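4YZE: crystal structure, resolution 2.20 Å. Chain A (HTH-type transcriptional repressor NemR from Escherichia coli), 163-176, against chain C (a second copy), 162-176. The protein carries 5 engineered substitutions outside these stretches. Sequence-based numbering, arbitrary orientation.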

ATOM      1  N   GLN A 163      13.331   3.043   5.399  1.00 34.95           N
ATOM      2  CA  GLN A 163      11.889   3.192   5.545  1.00 37.05           C
ATOM      3  C   GLN A 163      11.255   3.550   4.213  1.00 35.67           C
ATOM      4  O   GLN A 163      10.157   3.093   3.871  1.00 32.66           O
ATOM      5  CB  GLN A 163      11.590   4.255   6.606  1.00 30.45           C
ATOM      6  CG  GLN A 163      11.935   3.761   7.996  1.00 37.11           C
ATOM      7  CD  GLN A 163      11.856   4.830   9.074  1.00 54.39           C
ATOM      8  OE1 GLN A 163      11.964   4.523  10.263  1.00 59.59           O
ATOM      9  NE2 GLN A 163      11.668   6.084   8.670  1.00 54.51           N
ATOM     10  N   VAL A 164      11.959   4.380   3.461  1.00 27.99           N
ATOM     11  CA  VAL A 164      11.545   4.734   2.111  1.00 27.30           C
ATOM     12  C   VAL A 164      11.514   3.501   1.235  1.00 26.33           C
ATOM     13  O   VAL A 164      10.589   3.334   0.460  1.00 31.07           O
ATOM     14  CB  VAL A 164      12.509   5.777   1.493  1.00 41.53           C
ATOM     15  CG1 VAL A 164      12.336   5.882  -0.041  1.00 33.70           C
ATOM     16  CG2 VAL A 164      12.304   7.123   2.161  1.00 42.48           C
ATOM     17  N   LEU A 165      12.538   2.656   1.340  1.00 27.16           N
ATOM     18  CA  LEU A 165      12.604   1.434   0.532  1.00 28.70           C
ATOM     19  C   LEU A 165      11.416   0.527   0.844  1.00 28.45           C
ATOM     20  O   LEU A 165      10.823  -0.099  -0.053  1.00 26.17           O
ATOM     21  CB  LEU A 165      13.902   0.673   0.796  1.00 29.07           C
ATOM     22  CG  LEU A 165      15.238   1.235   0.289  1.00 38.74           C
ATOM     23  CD1 LEU A 165      16.375   0.324   0.715  1.00 34.62           C
ATOM     24  CD2 LEU A 165      15.251   1.390  -1.233  1.00 38.09           C
ATOM     25  N   TYR A 166      11.067   0.449   2.120  1.00 26.16           N
ATOM     26  CA  TYR A 166       9.936  -0.384   2.531  1.00 26.32           C
ATOM     27  C   TYR A 166       8.641   0.248   2.049  1.00 25.87           C
ATOM     28  O   TYR A 166       7.787  -0.434   1.489  1.00 25.66           O
ATOM     29  CB  TYR A 166       9.935  -0.592   4.049  1.00 28.47           C
ATOM     30  CG  TYR A 166       8.794  -1.474   4.502  1.00 34.80           C
ATOM     31  CD1 TYR A 166       8.828  -2.845   4.287  1.00 37.30           C
ATOM     32  CD2 TYR A 166       7.671  -0.937   5.107  1.00 38.92           C
ATOM     33  CE1 TYR A 166       7.787  -3.666   4.682  1.00 36.38           C
ATOM     34  CE2 TYR A 166       6.608  -1.756   5.516  1.00 42.18           C
ATOM     35  CZ  TYR A 166       6.677  -3.117   5.297  1.00 40.48           C
ATOM     36  OH  TYR A 166       5.637  -3.939   5.684  1.00 42.28           O
ATOM     37  N   ALA A 167       8.495   1.557   2.243  1.00 28.25           N
ATOM     38  CA  ALA A 167       7.276   2.229   1.786  1.00 28.52           C
ATOM     39  C   ALA A 167       7.146   2.040   0.279  1.00 30.64           C
ATOM     40  O   ALA A 167       6.059   1.784  -0.240  1.00 31.34           O
ATOM     41  CB  ALA A 167       7.316   3.680   2.125  1.00 26.58           C
ATOM     42  N   LEU A 168       8.270   2.135  -0.426  1.00 30.85           N
ATOM     43  CA  LEU A 168       8.249   1.994  -1.889  1.00 30.84           C
ATOM     44  C   LEU A 168       7.791   0.600  -2.318  1.00 25.55           C
ATOM     45  O   LEU A 168       6.965   0.444  -3.236  1.00 26.03           O
ATOM     46  CB  LEU A 168       9.645   2.275  -2.453  1.00 33.75           C
ATOM     47  CG  LEU A 168       9.903   2.785  -3.873  1.00 41.28           C
ATOM     48  CD1 LEU A 168      11.221   2.233  -4.418  1.00 38.68           C
ATOM     49  CD2 LEU A 168       8.794   2.527  -4.836  1.00 30.86           C
ATOM     50  N   TRP A 169       8.368  -0.409  -1.677  1.00 26.96           N
ATOM     51  CA  TRP A 169       8.023  -1.808  -1.920  1.00 31.33           C
ATOM     52  C   TRP A 169       6.532  -2.072  -1.675  1.00 34.37           C
ATOM     53  O   TRP A 169       5.875  -2.770  -2.448  1.00 29.07           O
ATOM     54  CB  TRP A 169       8.870  -2.670  -0.974  1.00 27.52           C
ATOM     55  CG  TRP A 169       8.572  -4.139  -0.981  1.00 41.15           C
ATOM     56  CD1 TRP A 169       9.152  -5.093  -1.769  1.00 42.96           C
ATOM     57  CD2 TRP A 169       7.646  -4.836  -0.126  1.00 44.41           C
ATOM     58  NE1 TRP A 169       8.634  -6.333  -1.469  1.00 44.27           N
ATOM     59  CE2 TRP A 169       7.707  -6.203  -0.468  1.00 42.15           C
ATOM     60  CE3 TRP A 169       6.774  -4.436   0.892  1.00 51.13           C
ATOM     61  CZ2 TRP A 169       6.919  -7.178   0.173  1.00 44.97           C
ATOM     62  CZ3 TRP A 169       5.991  -5.404   1.524  1.00 52.73           C
ATOM     63  CH2 TRP A 169       6.072  -6.758   1.158  1.00 41.83           C
ATOM     64  N   LEU A 170       6.014  -1.496  -0.594  1.00 32.55           N
ATOM     65  CA  LEU A 170       4.616  -1.648  -0.192  1.00 28.22           C
ATOM     66  C   LEU A 170       3.710  -1.002  -1.232  1.00 32.02           C
ATOM     67  O   LEU A 170       2.753  -1.623  -1.730  1.00 28.22           O
ATOM     68  CB  LEU A 170       4.422  -1.005   1.215  1.00 26.53           C
ATOM     69  CG  LEU A 170       3.831  -1.816   2.371  1.00 57.84           C
ATOM     70  CD1 LEU A 170       3.635  -0.931   3.597  1.00 61.18           C
ATOM     71  CD2 LEU A 170       2.505  -2.463   1.997  1.00 54.36           C
ATOM     72  N   GLY A 171       4.027   0.233  -1.612  1.00 29.61           N
ATOM     73  CA  GLY A 171       3.161   0.960  -2.535  1.00 27.82           C
ATOM     74  C   GLY A 171       3.206   0.354  -3.931  1.00 34.53           C
ATOM     75  O   GLY A 171       2.206   0.322  -4.670  1.00 29.15           O
ATOM     76  N   ALA A 172       4.364  -0.167  -4.300  1.00 24.60           N
ATOM     77  CA  ALA A 172       4.500  -0.696  -5.652  1.00 24.68           C
ATOM     78  C   ALA A 172       3.716  -1.985  -5.763  1.00 26.86           C
ATOM     79  O   ALA A 172       3.111  -2.255  -6.801  1.00 26.45           O
ATOM     80  CB  ALA A 172       5.988  -0.925  -6.032  1.00 24.50           C
ATOM     81  N   ASN A 173       3.775  -2.791  -4.705  1.00 29.84           N
ATOM     82  CA  ASN A 173       2.983  -4.021  -4.627  1.00 26.79           C
ATOM     83  C   ASN A 173       1.487  -3.753  -4.705  1.00 33.42           C
ATOM     84  O   ASN A 173       0.751  -4.446  -5.414  1.00 32.77           O
ATOM     85  CB  ASN A 173       3.329  -4.811  -3.350  1.00 26.76           C
ATOM     86  CG  ASN A 173       4.500  -5.771  -3.570  1.00 49.90           C
ATOM     87  OD1 ASN A 173       4.379  -6.735  -4.332  1.00 43.66           O
ATOM     88  ND2 ASN A 173       5.643  -5.500  -2.924  1.00 40.74           N
ATOM     89  N   LEU A 174       1.053  -2.738  -3.972  1.00 32.19           N
ATOM     90  CA  LEU A 174      -0.346  -2.359  -3.933  1.00 34.64           C
ATOM     91  C   LEU A 174      -0.773  -2.028  -5.339  1.00 35.76           C
ATOM     92  O   LEU A 174      -1.759  -2.555  -5.865  1.00 39.89           O
ATOM     93  CB  LEU A 174      -0.530  -1.124  -3.051  1.00 43.07           C
ATOM     94  CG  LEU A 174      -1.315  -1.313  -1.757  1.00 59.12           C
ATOM     95  CD1 LEU A 174      -1.751   0.026  -1.182  1.00 67.95           C
ATOM     96  CD2 LEU A 174      -2.502  -2.183  -2.011  1.00 58.48           C
ATOM     97  N   GLN A 175       0.009  -1.159  -5.953  1.00 33.71           N
ATOM     98  CA  GLN A 175      -0.256  -0.711  -7.299  1.00 40.84           C
ATOM     99  C   GLN A 175      -0.153  -1.826  -8.327  1.00 40.02           C
ATOM    100  O   GLN A 175      -0.887  -1.822  -9.312  1.00 37.00           O
ATOM    101  CB  GLN A 175       0.742   0.379  -7.649  1.00 40.98           C
ATOM    102  CG  GLN A 175       0.350   1.169  -8.844  1.00 53.51           C
ATOM    103  CD  GLN A 175       1.125   2.441  -8.934  1.00 63.54           C
ATOM    104  OE1 GLN A 175       1.901   2.778  -8.034  1.00 63.60           O
ATOM    105  NE2 GLN A 175       0.933   3.165 -10.025  1.00 74.45           N
ATOM    106  N   ALA A 176       0.786  -2.756  -8.141  1.00 32.94           N
ATOM    107  CA  ALA A 176       0.911  -3.870  -9.096  1.00 27.94           C
ATOM    108  C   ALA A 176      -0.375  -4.693  -9.012  1.00 36.61           C
ATOM    109  O   ALA A 176      -0.923  -5.134 -10.014  1.00 31.45           O
ATOM    110  CB  ALA A 176       2.112  -4.737  -8.760  1.00 27.65           C
TER
ATOM    111  N   ALA C 162       7.338  10.070 -11.603  1.00 34.89           N
ATOM    112  CA  ALA C 162       5.991  10.262 -11.032  1.00 35.10           C
ATOM    113  C   ALA C 162       5.443   8.951 -10.469  1.00 30.12           C
ATOM    114  O   ALA C 162       4.786   8.932  -9.419  1.00 27.44           O
ATOM    115  CB  ALA C 162       5.028  10.833 -12.059  1.00 34.03           C
ATOM    116  N   GLN C 163       5.716   7.855 -11.158  1.00 28.56           N
ATOM    117  CA  GLN C 163       5.278   6.553 -10.670  1.00 32.66           C
ATOM    118  C   GLN C 163       5.913   6.232  -9.316  1.00 35.76           C
ATOM    119  O   GLN C 163       5.262   5.666  -8.439  1.00 32.18           O
ATOM    120  CB  GLN C 163       5.611   5.467 -11.689  1.00 31.86           C
ATOM    121  CG  GLN C 163       4.705   5.492 -12.923  1.00 41.97           C
ATOM    122  CD  GLN C 163       5.208   4.564 -14.003  1.00 42.06           C
ATOM    123  OE1 GLN C 163       6.253   3.933 -13.840  1.00 41.36           O
ATOM    124  NE2 GLN C 163       4.479   4.481 -15.117  1.00 42.45           N
ATOM    125  N   VAL C 164       7.188   6.582  -9.159  1.00 34.77           N
ATOM    126  CA  VAL C 164       7.898   6.377  -7.890  1.00 31.87           C
ATOM    127  C   VAL C 164       7.280   7.201  -6.780  1.00 28.32           C
ATOM    128  O   VAL C 164       7.037   6.696  -5.678  1.00 29.18           O
ATOM    129  CB  VAL C 164       9.405   6.737  -8.020  1.00 37.14           C
ATOM    130  CG1 VAL C 164      10.086   6.823  -6.640  1.00 34.83           C
ATOM    131  CG2 VAL C 164      10.107   5.727  -8.905  1.00 37.46           C
ATOM    132  N   LEU C 165       7.042   8.479  -7.071  1.00 31.71           N
ATOM    133  CA  LEU C 165       6.397   9.382  -6.126  1.00 29.91           C
ATOM    134  C   LEU C 165       5.027   8.847  -5.713  1.00 34.54           C
ATOM    135  O   LEU C 165       4.639   8.937  -4.539  1.00 36.67           O
ATOM    136  CB  LEU C 165       6.239  10.778  -6.728  1.00 32.55           C
ATOM    137  CG  LEU C 165       7.506  11.586  -7.061  1.00 41.48           C
ATOM    138  CD1 LEU C 165       7.099  12.965  -7.551  1.00 36.60           C
ATOM    139  CD2 LEU C 165       8.449  11.709  -5.850  1.00 36.32           C
ATOM    140  N   TYR C 166       4.282   8.307  -6.670  1.00 32.68           N
ATOM    141  CA  TYR C 166       2.947   7.809  -6.358  1.00 28.87           C
ATOM    142  C   TYR C 166       3.051   6.580  -5.463  1.00 25.64           C
ATOM    143  O   TYR C 166       2.386   6.494  -4.444  1.00 26.57           O
ATOM    144  CB  TYR C 166       2.170   7.477  -7.644  1.00 27.40           C
ATOM    145  CG  TYR C 166       0.780   6.970  -7.326  1.00 28.17           C
ATOM    146  CD1 TYR C 166      -0.172   7.818  -6.784  1.00 34.07           C
ATOM    147  CD2 TYR C 166       0.431   5.646  -7.545  1.00 33.15           C
ATOM    148  CE1 TYR C 166      -1.451   7.363  -6.462  1.00 38.21           C
ATOM    149  CE2 TYR C 166      -0.845   5.181  -7.241  1.00 39.61           C
ATOM    150  CZ  TYR C 166      -1.782   6.052  -6.701  1.00 39.89           C
ATOM    151  OH  TYR C 166      -3.049   5.599  -6.387  1.00 43.42           O
ATOM    152  N   ALA C 167       3.895   5.624  -5.836  1.00 30.50           N
ATOM    153  CA  ALA C 167       4.041   4.410  -5.025  1.00 30.31           C
ATOM    154  C   ALA C 167       4.563   4.708  -3.611  1.00 29.53           C
ATOM    155  O   ALA C 167       4.180   4.046  -2.634  1.00 30.22           O
ATOM    156  CB  ALA C 167       4.943   3.388  -5.743  1.00 25.72           C
ATOM    157  N   LEU C 168       5.428   5.706  -3.490  1.00 27.47           N
ATOM    158  CA  LEU C 168       5.967   6.067  -2.181  1.00 26.76           C
ATOM    159  C   LEU C 168       4.864   6.651  -1.320  1.00 27.13           C
ATOM    160  O   LEU C 168       4.755   6.345  -0.135  1.00 30.53           O
ATOM    161  CB  LEU C 168       7.057   7.144  -2.335  1.00 30.99           C
ATOM    162  CG  LEU C 168       8.270   7.260  -1.410  1.00 41.42           C
ATOM    163  CD1 LEU C 168       8.844   8.714  -1.428  1.00 44.86           C
ATOM    164  CD2 LEU C 168       8.033   6.779  -0.011  1.00 41.21           C
ATOM    165  N   TRP C 169       4.090   7.555  -1.903  1.00 25.72           N
ATOM    166  CA  TRP C 169       2.991   8.185  -1.188  1.00 28.61           C
ATOM    167  C   TRP C 169       2.028   7.115  -0.640  1.00 28.42           C
ATOM    168  O   TRP C 169       1.568   7.198   0.497  1.00 34.68           O
ATOM    169  CB  TRP C 169       2.264   9.099  -2.169  1.00 30.30           C
ATOM    170  CG  TRP C 169       1.100   9.871  -1.607  1.00 41.93           C
ATOM    171  CD1 TRP C 169       1.143  11.092  -1.007  1.00 47.55           C
ATOM    172  CD2 TRP C 169      -0.278   9.483  -1.633  1.00 43.83           C
ATOM    173  NE1 TRP C 169      -0.121  11.484  -0.646  1.00 53.98           N
ATOM    174  CE2 TRP C 169      -1.016  10.513  -1.026  1.00 53.78           C
ATOM    175  CE3 TRP C 169      -0.961   8.362  -2.120  1.00 50.48           C
ATOM    176  CZ2 TRP C 169      -2.409  10.456  -0.873  1.00 58.20           C
ATOM    177  CZ3 TRP C 169      -2.344   8.306  -1.978  1.00 55.14           C
ATOM    178  CH2 TRP C 169      -3.052   9.347  -1.356  1.00 55.53           C
ATOM    179  N   LEU C 170       1.745   6.112  -1.468  1.00 30.53           N
ATOM    180  CA  LEU C 170       0.779   5.066  -1.147  1.00 29.62           C
ATOM    181  C   LEU C 170       1.347   4.188  -0.041  1.00 24.35           C
ATOM    182  O   LEU C 170       0.690   3.944   0.959  1.00 26.17           O
ATOM    183  CB  LEU C 170       0.519   4.234  -2.409  1.00 30.38           C
ATOM    184  CG  LEU C 170      -0.843   3.644  -2.755  1.00 49.93           C
ATOM    185  CD1 LEU C 170      -1.954   4.708  -2.873  1.00 49.06           C
ATOM    186  CD2 LEU C 170      -0.705   2.841  -4.058  1.00 50.50           C
ATOM    187  N   GLY C 171       2.594   3.752  -0.206  1.00 30.36           N
ATOM    188  CA  GLY C 171       3.258   2.923   0.786  1.00 23.85           C
ATOM    189  C   GLY C 171       3.432   3.659   2.099  1.00 32.50           C
ATOM    190  O   GLY C 171       3.240   3.066   3.166  1.00 26.31           O
ATOM    191  N   ALA C 172       3.776   4.948   2.039  1.00 23.83           N
ATOM    192  CA  ALA C 172       4.002   5.712   3.273  1.00 31.12           C
ATOM    193  C   ALA C 172       2.680   5.906   4.026  1.00 33.36           C
ATOM    194  O   ALA C 172       2.618   5.756   5.256  1.00 33.42           O
ATOM    195  CB  ALA C 172       4.703   7.061   2.984  1.00 24.75           C
ATOM    196  N   ASN C 173       1.619   6.225   3.286  1.00 32.38           N
ATOM    197  CA  ASN C 173       0.283   6.290   3.903  1.00 38.57           C
ATOM    198  C   ASN C 173      -0.114   4.990   4.588  1.00 26.50           C
ATOM    199  O   ASN C 173      -0.612   5.009   5.693  1.00 33.67           O
ATOM    200  CB  ASN C 173      -0.778   6.689   2.874  1.00 36.49           C
ATOM    201  CG  ASN C 173      -0.884   8.189   2.713  1.00 49.41           C
ATOM    202  OD1 ASN C 173      -1.512   8.867   3.533  1.00 55.74           O
ATOM    203  ND2 ASN C 173      -0.266   8.720   1.664  1.00 50.69           N
ATOM    204  N   LEU C 174       0.116   3.857   3.934  1.00 39.40           N
ATOM    205  CA  LEU C 174      -0.210   2.566   4.533  1.00 37.26           C
ATOM    206  C   LEU C 174       0.605   2.342   5.785  1.00 34.47           C
ATOM    207  O   LEU C 174       0.074   1.914   6.808  1.00 31.92           O
ATOM    208  CB  LEU C 174       0.088   1.423   3.570  1.00 35.55           C
ATOM    209  CG  LEU C 174      -1.072   0.781   2.848  1.00 45.95           C
ATOM    210  CD1 LEU C 174      -0.616  -0.541   2.316  1.00 49.94           C
ATOM    211  CD2 LEU C 174      -2.214   0.613   3.837  1.00 61.10           C
ATOM    212  N   GLN C 175       1.906   2.622   5.695  1.00 34.83           N
ATOM    213  CA  GLN C 175       2.788   2.441   6.831  1.00 35.99           C
ATOM    214  C   GLN C 175       2.398   3.372   7.982  1.00 29.09           C
ATOM    215  O   GLN C 175       2.482   3.002   9.159  1.00 30.84           O
ATOM    216  CB  GLN C 175       4.253   2.650   6.404  1.00 39.58           C
ATOM    217  CG  GLN C 175       5.273   2.139   7.415  1.00 49.94           C
ATOM    218  CD  GLN C 175       4.842   0.831   8.086  1.00 58.80           C
ATOM    219  OE1 GLN C 175       4.274  -0.061   7.441  1.00 58.97           O
ATOM    220  NE2 GLN C 175       5.113   0.713   9.386  1.00 54.81           N
ATOM    221  N   ALA C 176       1.949   4.581   7.644  1.00 28.63           N
ATOM    222  CA  ALA C 176       1.481   5.516   8.678  1.00 31.18           C
ATOM    223  C   ALA C 176       0.238   4.974   9.373  1.00 34.11           C
ATOM    224  O   ALA C 176       0.033   5.172  10.574  1.00 37.19           O
ATOM    225  CB  ALA C 176       1.183   6.865   8.051  1.00 33.50           C
TER
HETATM  226  O   HOH W   1       4.177   3.118  -9.212  1.00 38.28           O

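Two copies of one helix cross with an angle of 104° between their N-to-C directions, their axes approaching to 6.8 Å. That closeness rests on small residues at the crossing: the Gly A171 and Gly C171 CA atoms lie 3.9 Å apart, and no direct hydrogen bond links the stretches, which bury 742 Å² between them. Along chain A, Val A164 enters at the margin, its CG1 4.4 Å from Leu C168 CD2. Leu A165 points away from the partner. The Tyr A166 CA-to-CB bond runs sideways, but its ring reaches nearer, and Gln C175 OE1 lies at the ring edge, near its plane, 3.5 Å from CE2. That oxygen is buried by the contact without a hydrogen-bonding partner in the model, so the ring edge gives it only a weakly polar neighbour.

Ala A167 points toward chain C and packs its CB 3.8 Å from Leu C168 CD2; its carbonyl accepts the Gly A171 N hydrogen bond within its own helix and also meets Gly C171 CA, with O to CA at 3.2 Å and a nearly straight C-H...O angle of 175°. Leu A168 sends its end to Ala C167, CD2 to CB 4.0 Å, echoing the Ala A167 contact with the copies exchanged. Trp A169 faces away and takes no part. Leu A170 turns toward the partner and lays CD2 3.7 Å from Leu C174 CD1, a purely apolar contact.

Gly A171 is the pivot. Its CA lies 3.3 Å from Ala C167 O, again at 175°, completing a reciprocal pair of CA-H...O contacts. A CB here would fall 1.7 Å from Ala C167 O, a clash; the absence of a side chain lets the backbones come this close. Beside it, the Ala C167 side chain sits as a knob among Leu A168, Gly A171, Ala A172 and Gln A175, with Ala A172 CB 4.4 Å from Ala C167 CB. Asn A173 stays out of reach and bonds back to its own helix, ND2 to Trp A169 O at 2.8 Å. Leu A174 closes the apolar patch: its CD1 is 3.7 Å from Leu C174 CD1 and 4.0 Å from Leu C170 CG.

Gln A175 brings polar chemistry to the border. Its OE1 lies at the Tyr C166 ring edge, 3.3 Å from CD2, and accepts a hydrogen bond from water 1 at 2.6 Å. The same water donates to Gln C163 O at 2.9 Å, bridging two acceptors that could not hydrogen-bond each other directly. Ala A176 lies beyond the contact.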